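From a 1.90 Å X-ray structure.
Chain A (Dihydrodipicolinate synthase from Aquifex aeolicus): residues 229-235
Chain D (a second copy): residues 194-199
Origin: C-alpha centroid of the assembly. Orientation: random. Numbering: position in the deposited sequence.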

# COMPACT_ATOMS: atom_id res chain seq x y z
N ALA A 229 21.27 24.73 2.61
CA ALA A 229 20.75 23.56 1.93
C ALA A 229 19.25 23.73 1.68
O ALA A 229 18.76 23.50 0.58
CB ALA A 229 21.01 22.30 2.76
N ARG A 230 18.53 24.16 2.71
CA ARG A 230 17.09 24.38 2.58
C ARG A 230 16.81 25.45 1.53
O ARG A 230 15.83 25.36 0.79
CB ARG A 230 16.48 24.83 3.92
CG ARG A 230 16.26 23.71 4.93
CD ARG A 230 15.37 24.20 6.09
NE ARG A 230 16.04 25.21 6.91
CZ ARG A 230 16.98 24.95 7.82
NH1 ARG A 230 17.38 23.70 8.04
NH2 ARG A 230 17.53 25.94 8.50
N GLU A 231 17.66 26.47 1.48
CA GLU A 231 17.46 27.55 0.51
C GLU A 231 17.49 27.00 -0.91
O GLU A 231 16.65 27.33 -1.74
CB GLU A 231 18.54 28.61 0.68
CG GLU A 231 18.16 29.96 0.13
CD GLU A 231 19.32 30.94 0.15
OE1 GLU A 231 20.05 30.98 1.17
OE2 GLU A 231 19.50 31.66 -0.85
N ILE A 232 18.48 26.16 -1.18
CA ILE A 232 18.64 25.57 -2.50
C ILE A 232 17.57 24.53 -2.78
O ILE A 232 17.01 24.47 -3.87
CB ILE A 232 20.02 24.92 -2.64
CG1 ILE A 232 21.11 25.97 -2.39
CG2 ILE A 232 20.18 24.32 -4.03
CD1 ILE A 232 22.50 25.39 -2.27
N HIS A 233 17.28 23.71 -1.77
CA HIS A 233 16.27 22.66 -1.86
C HIS A 233 14.91 23.26 -2.26
O HIS A 233 14.29 22.81 -3.22
CB HIS A 233 16.15 21.95 -0.51
CG HIS A 233 14.98 21.02 -0.40
ND1 HIS A 233 14.99 19.73 -0.88
CD2 HIS A 233 13.76 21.20 0.17
CE1 HIS A 233 13.83 19.15 -0.62
NE2 HIS A 233 13.07 20.02 0.02
N TYR A 234 14.46 24.27 -1.53
CA TYR A 234 13.17 24.87 -1.83
C TYR A 234 13.14 25.66 -3.13
O TYR A 234 12.09 25.83 -3.75
CB TYR A 234 12.70 25.72 -0.65
CG TYR A 234 12.24 24.85 0.50
CD1 TYR A 234 11.12 24.03 0.36
CD2 TYR A 234 12.97 24.77 1.69
CE1 TYR A 234 10.74 23.15 1.36
CE2 TYR A 234 12.59 23.89 2.70
CZ TYR A 234 11.48 23.08 2.53
OH TYR A 234 11.10 22.18 3.50
N TYR A 235 14.30 26.14 -3.55
CA TYR A 235 14.39 26.87 -4.80
C TYR A 235 14.21 25.87 -5.94
O TYR A 235 13.50 26.13 -6.91
CB TYR A 235 15.75 27.57 -4.89
CG TYR A 235 16.09 28.11 -6.26
CD1 TYR A 235 16.95 27.41 -7.11
CD2 TYR A 235 15.54 29.31 -6.72
CE1 TYR A 235 17.25 27.89 -8.39
CE2 TYR A 235 15.83 29.80 -7.99
CZ TYR A 235 16.69 29.08 -8.82
OH TYR A 235 16.97 29.55 -10.08
N MET D 194 12.93 15.83 9.53
CA MET D 194 11.90 16.84 9.36
C MET D 194 12.38 18.24 9.76
O MET D 194 12.05 19.23 9.10
CB MET D 194 10.65 16.49 10.17
CG MET D 194 9.81 15.37 9.56
SD MET D 194 8.18 15.38 10.29
CE MET D 194 7.56 13.76 9.74
N MET D 195 13.16 18.32 10.83
CA MET D 195 13.67 19.61 11.26
C MET D 195 14.73 20.12 10.30
O MET D 195 14.92 21.33 10.14
CB MET D 195 14.21 19.52 12.69
CG MET D 195 13.09 19.38 13.72
SD MET D 195 13.61 19.44 15.44
CE MET D 195 13.88 21.22 15.66
N ALA D 196 15.41 19.20 9.63
CA ALA D 196 16.42 19.58 8.65
C ALA D 196 15.69 20.29 7.50
O ALA D 196 16.26 21.15 6.82
CB ALA D 196 17.16 18.36 8.14
N LEU D 197 14.43 19.92 7.29
CA LEU D 197 13.61 20.52 6.24
C LEU D 197 12.86 21.76 6.72
O LEU D 197 12.19 22.43 5.94
CB LEU D 197 12.60 19.50 5.69
CG LEU D 197 13.14 18.44 4.72
CD1 LEU D 197 12.13 17.31 4.57
CD2 LEU D 197 13.45 19.09 3.38
N GLY D 198 12.96 22.06 8.02
CA GLY D 198 12.28 23.24 8.52
C GLY D 198 11.23 23.04 9.60
O GLY D 198 10.61 24.03 10.02
N ALA D 199 11.01 21.81 10.06
CA ALA D 199 10.03 21.55 11.12
C ALA D 199 10.55 22.26 12.37
O ALA D 199 11.76 22.41 12.54
CB ALA D 199 9.88 20.06 11.39

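How do the two backbones meet? The chain A stretch is helical throughout, part of a longer helix, and it lies against the place where a helix of chain D gives way to a turn. The nearest CA atoms across the contact are those of A:Arg230 and D:Leu197, 6.4 Å apart. The contact rests on residues of chain A reaching across to the backbone and one large side chain of chain D. A:Arg230, A:His233 and A:Tyr234 do this work; one helical turn separates A:Arg230 from the other two, which places all three along the side of the helix that meets chain D. A:Glu231, A:Ile232 and A:Tyr235 lie out of reach.

Why does chain D offer carbonyl groups here? Near the end of a helix, carbonyl oxygens run out of backbone NH partners further along the chain and become available to others. The turn is a Schellman motif, in which D:Ala199 N bonds back to D:Met194 O at 2.9 Å and D:Gly198 N makes a weak bond to D:Met195 O at 3.0 Å. D:Gly198 adopts a positive phi of 120°, and a side chain there would be jammed against the carbonyl oxygen of D:Leu197, a strain that glycine avoids. The oxygens of D:Ala196 and D:Leu197 are left to accept bonds from chain A.

Which hydrogen bonds join the chains? Two do, and both run from a side chain of chain A to a main-chain oxygen of chain D. A:Arg230 NH1 donates to D:Ala196 O at 3.0 Å, with an N-H...O angle of 167°; the oxygen sits at the edge of the guanidinium, near its plane, where the N-H bonds point. Because the donor carries a positive charge and the acceptor a partial negative one, electrostatics reinforce the bond. A:Tyr234 OH donates to D:Leu197 O at 2.7 Å, a short bond, and here too the acceptor lies near the plane of the ring. The CA-to-CB bond of A:Tyr234 points sideways, yet the length of the side chain brings its hydroxyl across to chain D.

What fills the space around these polar links? D:Leu197 has the largest area covered by the opposite stretch, 76 Å² of the 241 Å² buried in all, followed by A:Arg230 with 65 Å². Although its CA-to-CB bond points away overall, the end of the leucine comes nearer, and its CD2 lies 3.5 Å from A:His233 NE2. This is van der Waals packing; the histidine nitrogen finds its hydrogen bond elsewhere in the structure. The arginine packs through its aliphatic part as well, since A:Arg230 CD rests 3.6 Å from D:Leu197 C. One long side chain thus covers the turn with its methylenes and bonds to the preceding carbonyl with its charged end.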